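Local coordinates for protein peroxiredoxin PRX1, mitochondrial (PDB 5YKJ) that catalyses the reduction of peroxides in yeast mitochondria as a 1-Cys peroxiredoxin, its oxidised thiol being resolved through the glutathione and thioredoxin systems, at residues E193-A196 against Q200-E203; D82-E85 against N91-F94; L141-P146 against S154-V159; I175-Q178 against D182-I185; Y108-A113 against S129-D134. All coordinates share one frame; numbering follows the deposited sequence.

Contact 1 (E193-A196 against Q200-E203); sequences EAKA and QFNE
Segment 193-196 of helix 191-198 and the extended segment 200-203 come nearest at Lys195 and Gln200, whose CA atoms are 6.3 Å apart. Two neighbouring helical residues meet one ring. Ala194 points its methyl at Phe201 and makes the tighter approach, CB to CE2 3.7 Å, with the neighbouring ring carbon CD2 only slightly farther off at 4.0 Å. Lys195 adds the root of its chain: its CG lies 4.0 Å from Phe201 CE2. Both approaches are slanted to the ring. Phe201 holds CG between its own backbone N and carbonyl carbon (chi1 57°), which turns the ring toward Ala194 and Lys195. The connection belongs to the C-terminal domain of 1-Cys peroxiredoxins, where helix 191-198 turns back into strand 202-205, an outer strand of a three-stranded antiparallel sheet. Central strand 208-211 receives it: Asn202 pairs with Phe210 through the backbone, and Thr211 OG1 is hydrogen-bonded to Gln200 O. Ile185 extends the apolar patch by touching both Ala194 and Phe201. The charge of Lys195 takes no part, because its chain bends at chi3 (-42°) and leads the amino group away, leaving NZ 7.3 Å from Phe201 CE2; the contact is therefore aliphatic and not cation-pi. A bound sodium ion lies about 4 Å from the side chain of Phe201.

Contact 2 (D82-E85 against N91-F94); sequences DIKE and NVGF
Lys84 and Asn91, the polar pair of the contact, meet through carbon, with Lys84 CD 3.9 Å from Asn91 CA. Asn91 turns its CB away from the helix, so what the lysine chain runs against is backbone and not the amide. Lys84 bends at chi3 (-53°), and its NZ stays 5.4 Å from Asn91 CA. The rest of the contact gathers on one methyl. Val92 CG2 touches Ile83 CG2 at 4.2 Å and Lys84 CG at 4.1 Å, fitting against two consecutive residues of helix 73-87. The Ile83 and Val92 side chains cross nearly at right angles and meet through single branches. With CG1 anti to its backbone N (chi1 176°), Val92 gives its two methyls separate duties: CG2 faces the helix, while CG1 sits 3.6 Å above the plane of the Phe94 ring, toward its rim. Ile83 and Phe94 both touch Val48 on helix 46-53, and Val92 touches both of them. Ile83 also touches Thr45, which follows Cys44, found as S-hydroxycysteine and by family probably the peroxidatic residue. The contact thus folds the loop between helix 73-87 and strand 96-98 back onto the helix end, beside helix 46-53. It is apolar in character, with no hydrogen bond or ion pair between the segments, so it depends on close fit more than on bond direction, even where lysine and asparagine take part.

Contact 3 (L141-P146 against S154-V159); sequences LIFTYP and SEVLRV
Leu141 places CG anti to its backbone N (chi1 -172°), whereas Phe143 tucks CG between N and the carbonyl carbon (chi1 68°), and these two settings carry both side chains from the strand to Val159 and Val156 of the helix. Leu141 CD1 pushes into the branch point of Val159, 3.7 Å from CB and equally near CG2, so that one methyl sits in the fork of the valine. Two residues on, the Phe143 ring presents its far rim: CZ is 3.7 Å and CE2 4.0 Å from Val156 CG2, the methyl lying at the ring edge near its plane. Each pair crosses at roughly a right angle. Leu141 CD2 touches the Phe143 ring edge in plane, which ties the two contacts into one apolar strip. Strands 129-133 and 139-144 with helix 153-169 form the beta-beta-alpha unit that closes the thioredoxin fold; the helix lies across one face of the sheet at its edge strand, 139-144, and Val156 also reaches Phe58 of helix 55-59. Val156 and Val159 are three residues apart and so share a side of the helix. Next to this strip, Arg158 grips Glu155 side-on: NE to OE1 is 2.8 Å and NH2 to OE2 2.9 Å, nearly straight and close to the guanidinium plane. Both carboxylate oxygens are met on their syn sides, though the two groups are not coplanar, NE standing 29° out of the carboxylate plane. The third nitrogen, NH1, is bonded to Trp177 O, which holds the guanidinium between the helix and the loop of 175-178.

Contact 4 (I175-Q178 against D182-I185); sequences INWQ and DVII
Segments 175-178 and 182-185 are separated by a short turn and stay well apart, the closest CA atoms being those of Trp177 and Asp182 at 8.0 Å, so one large side chain has to span the gap. Trp177 does this with CG anti to its backbone N (chi1 175°), which stretches the indole toward the second segment. The five-membered ring leads. Its CD1 lies 3.6 Å from Asp182 O, the oxygen standing at the indole edge near the ring plane. Val183 comes in obliquely to the indole: CG1 is 3.8 Å from Trp177 NE1 and 4.4 Å from CE2, the valine running alongside the indole and pointing the same way. Asp182 takes part through its carbonyl; its CB points away from 175-178. The indole N-H has a weak hydrogen bond to Asp181 O within the turn, a polar partner in a buried place. Trp177 also packs on Ala162 and Leu165 of helix 153-169, and Val183 shares Leu165. Val183 pairs by backbone with Thr211, and Ile184 with Val172. Tryptophan and valine thus lie together on the long helix, where the chain following it turns back and enters strand 183-184, the first strand of the three-stranded antiparallel sheet in the C-terminal domain of 1-Cys peroxiredoxins.

Contact 5 (Y108-A113 against S129-D134); sequences YDMVDA and SVFVID
A buried cluster of two aromatic rings and a thioether joins the loop after helix 103-107 to strand 129-133 of the five-stranded sheet, with Tyr108 and Met110 meeting Ser129 and Phe131. Tyr108 and Phe131 form a T-shaped (edge-to-face) pair, centroids 5.2 Å apart and planes at 70°. Tyr108 CD2 stands 3.8 Å above the Phe131 plane, over the ring centre, while the phenol OH reaches past to donate to Pro9 O. Tyr108 O also approaches the rim, 3.8 Å from Phe131 CZ. Met110 works at the edge of the same phenylalanine: its sulfur is 5.4 Å from the ring centroid and 81° off the normal, a Met-aromatic contact in which SD comes within 4.2 Å of CE1. The same sulfur accepts a weak hydrogen bond from Ser129 N, SD to N 3.7 Å, and lies equally close to Ser129 CB. Thus one thioether serves both a backbone N-H and a ring rim, while Ser129 OG is bonded to Thr144 OG1 on the next strand. Asp109, at positive phi, is the C-prime residue of a Schellman motif with Met110 N bonded to Ala105 O and Asp109 N to Phe106 O. After this turn Tyr108 and Met110 both point toward strand 129-133: a Schellman-terminated helix whose following residues pack on a strand of the thioredoxin fold.

The five contacts run from the thioredoxin-fold body to the C-terminal domain. Contacts 3 and 5 have centres 13 Å apart and share neighbouring strands, Phe143 O taking Val130 N at 2.9 Å. Contact 3 leads to contact 4, about 17 Å away between centres, where Arg158 CD packs 3.5 Å from Gln178 NE2. Contact 4 then touches contact 1, Ile185 CD1 lying 3.7 Å from Phe201 CB; the sodium ion near contact 1 is about 12 Å from the side chain of Asp182 in contact 4. Contact 2 stands apart, its centre about 48 Å from that of contact 1, yet its Ile83 touches Thr45, next in sequence to the oxidised Cys44, probably the active-site thiol.

Contact 1 (E193-A196 against Q200-E203)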
# COMPACT_ATOMS: atom_id res chain seq x y z
N GLU A 193 -32.60 -9.84 -3.41
CA GLU A 193 -31.86 -8.70 -2.87
C GLU A 193 -31.03 -8.10 -3.98
O GLU A 193 -30.91 -6.93 -4.07
CB GLU A 193 -30.97 -9.12 -1.68
CG GLU A 193 -31.62 -9.29 -0.30
CD GLU A 193 -30.75 -9.97 0.75
OE1 GLU A 193 -31.03 -9.80 1.95
OE2 GLU A 193 -29.79 -10.68 0.44
N ALA A 194 -30.47 -8.93 -4.84
CA ALA A 194 -29.72 -8.45 -5.96
C ALA A 194 -30.57 -7.66 -6.96
O ALA A 194 -30.11 -6.71 -7.54
CB ALA A 194 -28.98 -9.59 -6.64
N LYS A 195 -31.80 -8.12 -7.17
CA LYS A 195 -32.65 -7.43 -8.08
C LYS A 195 -32.98 -6.06 -7.48
O LYS A 195 -33.08 -5.14 -8.15
CB LYS A 195 -33.96 -8.20 -8.33
CG LYS A 195 -33.80 -9.37 -9.29
CD LYS A 195 -35.07 -9.82 -9.99
CE LYS A 195 -36.21 -9.84 -9.03
NZ LYS A 195 -37.32 -10.62 -9.57
N ALA A 196 -33.16 -6.01 -6.20
CA ALA A 196 -33.47 -4.74 -5.54
C ALA A 196 -32.37 -3.69 -5.56
O ALA A 196 -32.60 -2.52 -5.67
CB ALA A 196 -33.86 -5.00 -4.11
N GLN A 200 -30.40 -5.67 -12.95
CA GLN A 200 -30.25 -6.79 -13.84
C GLN A 200 -28.85 -7.38 -13.61
O GLN A 200 -27.97 -6.66 -13.29
CB GLN A 200 -30.32 -6.35 -15.29
CG GLN A 200 -31.70 -6.00 -15.83
CD GLN A 200 -31.66 -5.54 -17.27
OE1 GLN A 200 -30.68 -5.78 -17.95
NE2 GLN A 200 -32.72 -4.84 -17.73
N PHE A 201 -28.75 -8.68 -13.76
CA PHE A 201 -27.49 -9.40 -13.63
C PHE A 201 -27.54 -10.64 -14.50
O PHE A 201 -28.58 -11.11 -14.83
CB PHE A 201 -27.15 -9.75 -12.16
CG PHE A 201 -28.19 -10.55 -11.44
CD1 PHE A 201 -28.20 -11.91 -11.51
CD2 PHE A 201 -29.11 -9.94 -10.65
CE1 PHE A 201 -29.14 -12.63 -10.85
CE2 PHE A 201 -30.04 -10.65 -9.97
CZ PHE A 201 -30.05 -12.00 -10.05
N ASN A 202 -26.36 -11.10 -14.86
CA ASN A 202 -26.16 -12.28 -15.66
C ASN A 202 -25.67 -13.39 -14.76
O ASN A 202 -24.55 -13.37 -14.38
CB ASN A 202 -25.09 -11.96 -16.68
CG ASN A 202 -24.76 -13.10 -17.58
OD1 ASN A 202 -25.42 -14.09 -17.62
ND2 ASN A 202 -23.71 -12.95 -18.30
N GLU A 203 -26.53 -14.37 -14.51
CA GLU A 203 -26.25 -15.51 -13.66
C GLU A 203 -25.62 -16.61 -14.49
O GLU A 203 -26.27 -17.27 -15.20
CB GLU A 203 -27.54 -16.02 -13.00
CG GLU A 203 -27.30 -17.07 -11.92
CD GLU A 203 -28.59 -17.56 -11.33
OE1 GLU A 203 -28.74 -18.74 -11.12
OE2 GLU A 203 -29.39 -16.74 -11.03

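Contact 2 (D82-E85 against N91-F94)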
# COMPACT_ATOMS: atom_id res chain seq x y z
N ASP A 82 18.48 12.38 -4.44
CA ASP A 82 18.79 11.60 -5.62
C ASP A 82 17.50 11.22 -6.37
O ASP A 82 17.42 11.31 -7.54
CB ASP A 82 19.51 10.32 -5.21
CG ASP A 82 21.00 10.49 -5.05
OD1 ASP A 82 21.47 11.58 -5.14
OD2 ASP A 82 21.61 9.45 -4.90
N ILE A 83 16.49 10.82 -5.61
CA ILE A 83 15.21 10.43 -6.18
C ILE A 83 14.57 11.61 -6.96
O ILE A 83 14.08 11.43 -8.02
CB ILE A 83 14.24 9.88 -5.10
CG1 ILE A 83 14.67 8.50 -4.57
CG2 ILE A 83 12.80 9.81 -5.61
CD1 ILE A 83 14.34 8.20 -3.14
N LYS A 84 14.65 12.81 -6.41
CA LYS A 84 14.11 13.96 -7.09
C LYS A 84 14.79 14.12 -8.46
O LYS A 84 14.16 14.31 -9.45
CB LYS A 84 14.26 15.26 -6.21
CG LYS A 84 13.29 15.34 -5.05
CD LYS A 84 13.33 16.65 -4.28
CE LYS A 84 14.70 17.08 -3.80
NZ LYS A 84 14.63 18.49 -3.28
N GLU A 85 16.10 13.98 -8.46
CA GLU A 85 16.86 14.08 -9.69
C GLU A 85 16.55 13.01 -10.70
O GLU A 85 16.39 13.29 -11.84
CB GLU A 85 18.37 14.07 -9.42
CG GLU A 85 18.83 15.10 -8.41
CD GLU A 85 20.24 14.90 -7.87
OE1 GLU A 85 20.99 14.14 -8.49
OE2 GLU A 85 20.59 15.53 -6.85
N ASN A 91 9.45 17.60 -5.78
CA ASN A 91 9.48 17.17 -4.41
C ASN A 91 8.89 15.78 -4.27
O ASN A 91 8.19 15.34 -5.12
CB ASN A 91 8.87 18.18 -3.46
CG ASN A 91 7.39 18.06 -3.38
OD1 ASN A 91 6.78 17.79 -4.34
ND2 ASN A 91 6.86 18.22 -2.23
N VAL A 92 9.24 15.14 -3.18
CA VAL A 92 8.68 13.85 -2.83
C VAL A 92 7.71 14.24 -1.72
O VAL A 92 8.11 14.54 -0.66
CB VAL A 92 9.73 12.93 -2.27
CG1 VAL A 92 9.10 11.61 -1.80
CG2 VAL A 92 10.72 12.64 -3.37
N GLY A 93 6.45 14.15 -2.03
CA GLY A 93 5.40 14.57 -1.15
C GLY A 93 4.91 13.70 -0.01
O GLY A 93 3.89 13.96 0.54
N PHE A 94 5.64 12.66 0.27
CA PHE A 94 5.30 11.76 1.33
C PHE A 94 6.55 11.49 2.12
O PHE A 94 7.61 11.68 1.72
CB PHE A 94 4.69 10.46 0.76
CG PHE A 94 5.50 9.84 -0.34
CD1 PHE A 94 6.62 9.13 -0.05
CD2 PHE A 94 5.13 9.95 -1.65
CE1 PHE A 94 7.37 8.57 -1.04
CE2 PHE A 94 5.85 9.34 -2.64
CZ PHE A 94 6.99 8.68 -2.34

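Contact 3 (L141-P146 against S154-V159)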
# COMPACT_ATOMS: atom_id res chain seq x y z
N LEU A 141 -4.74 -5.61 2.03
CA LEU A 141 -3.99 -6.31 1.03
C LEU A 141 -2.52 -6.16 1.33
O LEU A 141 -2.13 -5.15 1.72
CB LEU A 141 -4.31 -5.70 -0.35
CG LEU A 141 -3.81 -6.35 -1.65
CD1 LEU A 141 -4.77 -6.14 -2.82
CD2 LEU A 141 -2.46 -5.78 -2.06
N ILE A 142 -1.77 -7.23 1.09
CA ILE A 142 -0.34 -7.26 1.30
C ILE A 142 0.36 -7.92 0.13
O ILE A 142 -0.13 -8.82 -0.41
CB ILE A 142 -0.00 -8.08 2.59
CG1 ILE A 142 -0.76 -7.55 3.79
CG2 ILE A 142 1.48 -8.03 2.94
CD1 ILE A 142 -0.54 -8.39 5.01
N PHE A 143 1.51 -7.39 -0.21
CA PHE A 143 2.32 -8.05 -1.17
C PHE A 143 3.80 -7.84 -0.90
O PHE A 143 4.20 -6.79 -0.50
CB PHE A 143 1.89 -7.78 -2.60
CG PHE A 143 2.09 -6.40 -3.08
CD1 PHE A 143 3.26 -6.04 -3.68
CD2 PHE A 143 1.09 -5.47 -2.99
CE1 PHE A 143 3.47 -4.81 -4.14
CE2 PHE A 143 1.29 -4.21 -3.46
CZ PHE A 143 2.47 -3.88 -4.05
N THR A 144 4.57 -8.89 -1.14
CA THR A 144 6.01 -8.86 -0.91
C THR A 144 6.83 -9.37 -2.08
O THR A 144 6.87 -10.50 -2.33
CB THR A 144 6.41 -9.60 0.39
OG1 THR A 144 5.54 -9.25 1.46
CG2 THR A 144 7.84 -9.26 0.75
N TYR A 145 7.48 -8.42 -2.75
CA TYR A 145 8.38 -8.69 -3.83
C TYR A 145 9.81 -8.51 -3.28
O TYR A 145 10.07 -7.69 -2.53
CB TYR A 145 8.21 -7.70 -4.98
CG TYR A 145 6.95 -7.74 -5.84
CD1 TYR A 145 5.80 -8.35 -5.41
CD2 TYR A 145 6.95 -7.17 -7.07
CE1 TYR A 145 4.68 -8.39 -6.20
CE2 TYR A 145 5.84 -7.18 -7.85
CZ TYR A 145 4.70 -7.80 -7.40
OH TYR A 145 3.57 -7.81 -8.15
N PRO A 146 10.66 -9.41 -3.76
CA PRO A 146 12.02 -9.32 -3.31
C PRO A 146 12.74 -8.02 -3.88
O PRO A 146 12.23 -7.49 -4.80
CB PRO A 146 12.72 -10.53 -3.88
CG PRO A 146 11.97 -10.80 -5.11
CD PRO A 146 10.52 -10.42 -4.81
N SER A 154 0.87 0.38 -11.45
CA SER A 154 -0.43 0.24 -12.03
C SER A 154 -1.26 -0.77 -11.28
O SER A 154 -2.40 -0.61 -11.15
CB SER A 154 -0.36 -0.10 -13.50
OG SER A 154 0.14 0.99 -14.19
N GLU A 155 -0.63 -1.84 -10.86
CA GLU A 155 -1.33 -2.83 -10.10
C GLU A 155 -1.74 -2.30 -8.72
O GLU A 155 -2.76 -2.63 -8.25
CB GLU A 155 -0.51 -4.11 -10.01
CG GLU A 155 -1.18 -5.27 -9.24
CD GLU A 155 -2.49 -5.76 -9.86
OE1 GLU A 155 -2.80 -5.36 -10.92
OE2 GLU A 155 -3.11 -6.59 -9.23
N VAL A 156 -0.88 -1.51 -8.09
CA VAL A 156 -1.24 -0.96 -6.80
C VAL A 156 -2.49 -0.07 -6.97
O VAL A 156 -3.35 -0.11 -6.21
CB VAL A 156 -0.07 -0.14 -6.20
CG1 VAL A 156 -0.52 0.67 -4.97
CG2 VAL A 156 1.10 -1.04 -5.89
N LEU A 157 -2.51 0.73 -8.01
CA LEU A 157 -3.67 1.55 -8.26
C LEU A 157 -4.92 0.71 -8.60
O LEU A 157 -5.99 1.05 -8.24
CB LEU A 157 -3.39 2.61 -9.34
CG LEU A 157 -2.46 3.77 -9.00
CD1 LEU A 157 -1.93 4.43 -10.27
CD2 LEU A 157 -3.14 4.77 -8.09
N ARG A 158 -4.71 -0.37 -9.33
CA ARG A 158 -5.82 -1.21 -9.72
C ARG A 158 -6.52 -1.83 -8.50
O ARG A 158 -7.71 -1.81 -8.39
CB ARG A 158 -5.37 -2.29 -10.72
CG ARG A 158 -6.51 -3.04 -11.42
CD ARG A 158 -6.07 -4.31 -12.14
NE ARG A 158 -5.63 -5.34 -11.24
CZ ARG A 158 -6.44 -6.19 -10.66
NH1 ARG A 158 -7.73 -6.20 -10.94
NH2 ARG A 158 -5.95 -7.07 -9.83
N VAL A 159 -5.74 -2.36 -7.60
CA VAL A 159 -6.30 -2.93 -6.41
C VAL A 159 -6.94 -1.90 -5.50
O VAL A 159 -7.83 -2.21 -4.85
CB VAL A 159 -5.38 -3.90 -5.65
CG1 VAL A 159 -4.92 -4.95 -6.60
CG2 VAL A 159 -4.23 -3.19 -4.98

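Contact 4 (I175-Q178 against D182-I185)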
# COMPACT_ATOMS: atom_id res chain seq x y z
N ILE A 175 -10.98 -11.70 -11.65
CA ILE A 175 -9.63 -11.69 -12.08
C ILE A 175 -9.48 -10.68 -13.23
O ILE A 175 -10.29 -10.56 -14.06
CB ILE A 175 -9.24 -13.09 -12.61
CG1 ILE A 175 -7.76 -13.21 -12.93
CG2 ILE A 175 -10.03 -13.40 -13.87
CD1 ILE A 175 -6.95 -13.59 -11.71
N ASN A 176 -8.39 -9.94 -13.17
CA ASN A 176 -8.00 -9.01 -14.18
C ASN A 176 -8.93 -7.83 -14.40
O ASN A 176 -8.85 -7.21 -15.38
CB ASN A 176 -7.85 -9.80 -15.45
CG ASN A 176 -6.66 -10.73 -15.45
OD1 ASN A 176 -5.75 -10.57 -14.70
ND2 ASN A 176 -6.72 -11.73 -16.29
N TRP A 177 -9.77 -7.54 -13.42
CA TRP A 177 -10.71 -6.46 -13.51
C TRP A 177 -10.08 -5.09 -13.70
O TRP A 177 -9.14 -4.77 -13.07
CB TRP A 177 -11.59 -6.40 -12.24
CG TRP A 177 -12.52 -5.26 -12.16
CD1 TRP A 177 -13.75 -5.19 -12.66
CD2 TRP A 177 -12.30 -4.02 -11.50
NE1 TRP A 177 -14.32 -4.04 -12.36
CE2 TRP A 177 -13.45 -3.27 -11.66
CE3 TRP A 177 -11.23 -3.47 -10.80
CZ2 TRP A 177 -13.57 -2.01 -11.14
CZ3 TRP A 177 -11.35 -2.25 -10.33
CH2 TRP A 177 -12.51 -1.52 -10.46
N GLN A 178 -10.67 -4.30 -14.56
CA GLN A 178 -10.30 -2.95 -14.71
C GLN A 178 -11.55 -2.12 -14.47
O GLN A 178 -12.62 -2.54 -14.71
CB GLN A 178 -9.79 -2.63 -16.11
CG GLN A 178 -8.41 -3.16 -16.45
CD GLN A 178 -7.27 -2.59 -15.63
OE1 GLN A 178 -7.34 -1.51 -15.14
NE2 GLN A 178 -6.25 -3.36 -15.49
N ASP A 182 -17.52 -5.05 -15.75
CA ASP A 182 -18.58 -5.58 -14.94
C ASP A 182 -18.00 -6.18 -13.64
O ASP A 182 -16.92 -6.68 -13.60
CB ASP A 182 -19.38 -6.67 -15.67
CG ASP A 182 -20.14 -6.15 -16.89
OD1 ASP A 182 -20.32 -4.96 -17.00
OD2 ASP A 182 -20.49 -6.98 -17.72
N VAL A 183 -18.79 -6.10 -12.61
CA VAL A 183 -18.50 -6.58 -11.29
C VAL A 183 -19.41 -7.75 -10.91
O VAL A 183 -20.33 -8.08 -11.59
CB VAL A 183 -18.60 -5.47 -10.24
CG1 VAL A 183 -17.54 -4.40 -10.46
CG2 VAL A 183 -19.96 -4.81 -10.23
N ILE A 184 -19.10 -8.35 -9.78
CA ILE A 184 -19.80 -9.51 -9.29
C ILE A 184 -20.58 -9.26 -8.00
O ILE A 184 -20.12 -8.60 -7.15
CB ILE A 184 -18.82 -10.67 -9.09
CG1 ILE A 184 -18.20 -11.11 -10.39
CG2 ILE A 184 -19.49 -11.86 -8.45
CD1 ILE A 184 -16.85 -11.77 -10.23
N ILE A 185 -21.77 -9.81 -7.92
CA ILE A 185 -22.59 -9.63 -6.77
C ILE A 185 -22.15 -10.65 -5.74
O ILE A 185 -22.04 -11.74 -6.04
CB ILE A 185 -24.10 -9.76 -7.14
CG1 ILE A 185 -24.44 -8.73 -8.18
CG2 ILE A 185 -24.98 -9.57 -5.93
CD1 ILE A 185 -25.82 -8.90 -8.80

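Contact 5 (Y108-A113 against S129-D134)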
# COMPACT_ATOMS: atom_id res chain seq x y z
N TYR A 108 5.90 -4.65 12.12
CA TYR A 108 5.14 -5.06 10.96
C TYR A 108 5.45 -6.47 10.45
O TYR A 108 5.08 -6.81 9.40
CB TYR A 108 5.14 -3.98 9.84
CG TYR A 108 4.07 -2.95 10.04
CD1 TYR A 108 4.20 -1.98 11.00
CD2 TYR A 108 2.92 -2.96 9.28
CE1 TYR A 108 3.20 -1.07 11.23
CE2 TYR A 108 1.92 -2.06 9.50
CZ TYR A 108 2.07 -1.10 10.46
OH TYR A 108 1.09 -0.23 10.65
N ASP A 109 6.15 -7.20 11.30
CA ASP A 109 6.48 -8.60 11.10
C ASP A 109 7.42 -8.95 9.93
O ASP A 109 7.46 -10.06 9.52
CB ASP A 109 5.21 -9.45 11.01
CG ASP A 109 4.49 -9.62 12.35
OD1 ASP A 109 5.09 -9.58 13.37
OD2 ASP A 109 3.30 -9.82 12.35
N MET A 110 8.14 -7.97 9.47
CA MET A 110 9.07 -8.19 8.39
C MET A 110 10.43 -8.74 8.81
O MET A 110 11.14 -9.24 7.99
CB MET A 110 9.23 -6.97 7.55
CG MET A 110 7.95 -6.66 6.87
SD MET A 110 8.08 -5.15 5.81
CE MET A 110 8.03 -3.79 7.01
N VAL A 111 10.76 -8.63 10.09
CA VAL A 111 11.99 -9.16 10.65
C VAL A 111 11.63 -9.77 12.02
O VAL A 111 10.66 -9.43 12.58
CB VAL A 111 13.11 -8.15 10.81
CG1 VAL A 111 13.60 -7.70 9.47
CG2 VAL A 111 12.69 -6.97 11.66
N ASP A 112 12.46 -10.67 12.52
CA ASP A 112 12.26 -11.32 13.79
C ASP A 112 13.01 -10.74 14.96
O ASP A 112 12.95 -11.26 16.03
CB ASP A 112 12.55 -12.80 13.67
CG ASP A 112 11.61 -13.50 12.75
OD1 ASP A 112 10.41 -13.43 12.94
OD2 ASP A 112 12.08 -14.05 11.83
N ALA A 113 13.70 -9.65 14.74
CA ALA A 113 14.38 -8.96 15.81
C ALA A 113 14.47 -7.47 15.53
O ALA A 113 14.55 -7.08 14.45
CB ALA A 113 15.79 -9.50 15.97
N SER A 129 7.67 -5.60 2.21
CA SER A 129 6.24 -5.68 2.08
C SER A 129 5.57 -4.36 1.79
O SER A 129 6.04 -3.36 2.14
CB SER A 129 5.60 -6.34 3.31
OG SER A 129 6.12 -7.60 3.52
N VAL A 130 4.44 -4.46 1.12
CA VAL A 130 3.59 -3.33 0.85
C VAL A 130 2.24 -3.64 1.49
O VAL A 130 1.71 -4.65 1.29
CB VAL A 130 3.38 -3.04 -0.66
CG1 VAL A 130 2.43 -1.86 -0.87
CG2 VAL A 130 4.69 -2.68 -1.31
N PHE A 131 1.76 -2.72 2.31
CA PHE A 131 0.50 -2.89 2.97
C PHE A 131 -0.50 -1.80 2.52
O PHE A 131 -0.18 -0.68 2.60
CB PHE A 131 0.68 -2.75 4.51
CG PHE A 131 1.73 -3.66 5.12
CD1 PHE A 131 3.07 -3.34 5.13
CD2 PHE A 131 1.36 -4.85 5.72
CE1 PHE A 131 4.00 -4.16 5.68
CE2 PHE A 131 2.33 -5.67 6.28
CZ PHE A 131 3.61 -5.30 6.27
N VAL A 132 -1.68 -2.21 2.05
CA VAL A 132 -2.72 -1.27 1.69
C VAL A 132 -3.66 -1.24 2.88
O VAL A 132 -4.16 -2.24 3.28
CB VAL A 132 -3.46 -1.76 0.48
CG1 VAL A 132 -4.58 -0.80 0.12
CG2 VAL A 132 -2.51 -1.92 -0.66
N ILE A 133 -3.81 -0.05 3.45
CA ILE A 133 -4.58 0.17 4.68
C ILE A 133 -5.79 1.09 4.47
O ILE A 133 -5.69 2.07 3.84
CB ILE A 133 -3.65 0.75 5.70
CG1 ILE A 133 -2.51 -0.22 5.89
CG2 ILE A 133 -4.32 1.07 7.02
CD1 ILE A 133 -1.31 0.36 6.61
N ASP A 134 -6.92 0.66 5.00
CA ASP A 134 -8.11 1.43 4.86
C ASP A 134 -8.21 2.54 5.91
O ASP A 134 -7.45 2.65 6.76
CB ASP A 134 -9.36 0.56 4.70
CG ASP A 134 -9.84 -0.08 6.00
OD1 ASP A 134 -9.43 0.31 7.05
OD2 ASP A 134 -10.63 -0.99 5.86